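Local coordinates for Non-structural protein 11 (Prrsv 16244b, PDB 5EYI) that probably cleaves viral RNA at uridylates as a nidoviral endoribonuclease, limiting detection of replication products by host double-stranded RNA sensors, at residues A[155-158]-A[164-167]. The protein carries 1 engineered substitution. Sequence-based numbering, arbitrary orientation.
Sequences RVLP and VVGV
In the NendoU domain, the loop that follows strand 141-143 packs on strand 163-169, with Leu157 and Pro158 closing on Val165. The approach is mostly apolar: no hydrogen bond joins the two segments, and the CA atoms of Leu157 and Val165 stay 7.0 Å apart, so the two backbones do not pair and contact is made mainly by side chains. One methyl, CG2 of Val165, does most of the work. It reaches CD2 of Leu157 at 3.8 Å and, from the same branch, CD of Pro158 at 3.8 Å, while the carbonyl O of Val156 passes at a loose 4.2 Å. The CA-CB bond of Leu157 runs alongside the strand rather than at it; with CG opposite the carbonyl carbon (chi1 -59°), its branched end still brings CD2 to the valine, and the same buried side chain also touches Arg115. Proline suits the next position because it offers no amide N-H needing a partner and directs its CB toward the strand, and the ring brings CG within 3.5 Å of the carbonyl O of Val164.

Strand 163-169 pairs antiparallel with strand 173-180 in a two-stranded hairpin, Val165 bonding through its backbone to Cys178. A beta-branched residue fits here, being at ease in extended backbone and short enough to pack against the loop, where Pro154 also touches it. Val164 turns its side chain the other way, to Leu177 and to Thr196 of the second subunit. The predicted active-site residue His146 and the engineered Ala175, at a third such position, each lie about 8 Å from Val165, side chain to side chain.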
ATOM      1  N   ARG A 155      -8.045  26.097   1.671  1.00 20.85           N
ATOM      2  CA  ARG A 155      -7.195  27.171   1.154  1.00 21.99           C
ATOM      3  C   ARG A 155      -5.735  27.110   1.638  1.00 20.34           C
ATOM      4  O   ARG A 155      -4.842  27.478   0.889  1.00 20.00           O
ATOM      5  CB  ARG A 155      -7.819  28.540   1.449  1.00 24.15           C
ATOM      6  CG  ARG A 155      -8.984  28.866   0.525  1.00 26.17           C
ATOM      7  CD  ARG A 155      -9.759  30.078   1.004  1.00 27.98           C
ATOM      8  NE  ARG A 155      -8.955  31.308   0.987  1.00 30.92           N
ATOM      9  CZ  ARG A 155      -8.913  32.213   0.002  1.00 30.89           C
ATOM     10  NH1 ARG A 155      -9.624  32.072  -1.112  1.00 31.65           N
ATOM     11  NH2 ARG A 155      -8.137  33.283   0.137  1.00 31.86           N
ATOM     12  N   VAL A 156      -5.482  26.646   2.859  1.00 20.07           N
ATOM     13  CA  VAL A 156      -4.095  26.554   3.356  1.00 20.15           C
ATOM     14  C   VAL A 156      -3.672  25.096   3.392  1.00 19.57           C
ATOM     15  O   VAL A 156      -4.310  24.264   4.023  1.00 18.95           O
ATOM     16  CB  VAL A 156      -3.790  27.369   4.669  1.00 21.40           C
ATOM     17  CG1 VAL A 156      -5.030  27.816   5.414  1.00 22.34           C
ATOM     18  CG2 VAL A 156      -2.800  26.669   5.611  1.00 21.56           C
ATOM     19  N   LEU A 157      -2.606  24.809   2.654  1.00 19.44           N
ATOM     20  CA  LEU A 157      -2.003  23.488   2.582  1.00 19.23           C
ATOM     21  C   LEU A 157      -0.662  23.550   3.301  1.00 19.35           C
ATOM     22  O   LEU A 157       0.154  24.424   3.006  1.00 19.64           O
ATOM     23  CB  LEU A 157      -1.801  23.080   1.126  1.00 18.73           C
ATOM     24  CG  LEU A 157      -3.083  23.025   0.279  1.00 19.07           C
ATOM     25  CD1 LEU A 157      -2.765  22.659  -1.168  1.00 18.94           C
ATOM     26  CD2 LEU A 157      -4.100  22.050   0.860  1.00 18.74           C
ATOM     27  N   PRO A 158      -0.422  22.633   4.254  1.00 19.49           N
ATOM     28  CA  PRO A 158       0.888  22.632   4.913  1.00 19.70           C
ATOM     29  C   PRO A 158       2.045  22.486   3.913  1.00 20.63           C
ATOM     30  O   PRO A 158       1.943  21.703   2.951  1.00 20.35           O
ATOM     31  CB  PRO A 158       0.821  21.415   5.837  1.00 19.69           C
ATOM     32  CG  PRO A 158      -0.629  21.155   6.056  1.00 19.61           C
ATOM     33  CD  PRO A 158      -1.346  21.642   4.836  1.00 19.30           C
ATOM     34  N   VAL A 164      -0.856  16.895   5.583  1.00 18.02           N
ATOM     35  CA  VAL A 164      -2.071  16.328   6.164  1.00 18.35           C
ATOM     36  C   VAL A 164      -3.137  17.422   6.237  1.00 18.14           C
ATOM     37  O   VAL A 164      -2.885  18.513   6.744  1.00 18.47           O
ATOM     38  CB  VAL A 164      -1.799  15.721   7.548  1.00 19.12           C
ATOM     39  CG1 VAL A 164      -3.091  15.241   8.195  1.00 19.86           C
ATOM     40  CG2 VAL A 164      -0.803  14.568   7.409  1.00 19.78           C
ATOM     41  N   VAL A 165      -4.331  17.099   5.750  1.00 17.19           N
ATOM     42  CA  VAL A 165      -5.361  18.079   5.488  1.00 17.28           C
ATOM     43  C   VAL A 165      -6.760  17.470   5.701  1.00 17.71           C
ATOM     44  O   VAL A 165      -6.950  16.244   5.596  1.00 17.36           O
ATOM     45  CB  VAL A 165      -5.091  18.663   4.063  1.00 17.95           C
ATOM     46  CG1 VAL A 165      -6.152  18.329   3.034  1.00 18.33           C
ATOM     47  CG2 VAL A 165      -4.762  20.138   4.123  1.00 17.98           C
ATOM     48  N   GLY A 166      -7.717  18.324   6.066  1.00 17.47           N
ATOM     49  CA  GLY A 166      -9.130  17.965   6.060  1.00 16.97           C
ATOM     50  C   GLY A 166      -9.722  18.379   4.727  1.00 17.03           C
ATOM     51  O   GLY A 166      -9.293  19.371   4.136  1.00 16.24           O
ATOM     52  N   VAL A 167     -10.701  17.620   4.253  1.00 17.27           N
ATOM     53  CA  VAL A 167     -11.307  17.866   2.947  1.00 18.06           C
ATOM     54  C   VAL A 167     -12.813  17.940   3.097  1.00 18.13           C
ATOM     55  O   VAL A 167     -13.377  17.258   3.943  1.00 18.59           O
ATOM     56  CB  VAL A 167     -10.901  16.791   1.902  1.00 18.46           C
ATOM     57  CG1 VAL A 167      -9.433  16.933   1.555  1.00 18.78           C
ATOM     58  CG2 VAL A 167     -11.183  15.378   2.386  1.00 18.54           C
TER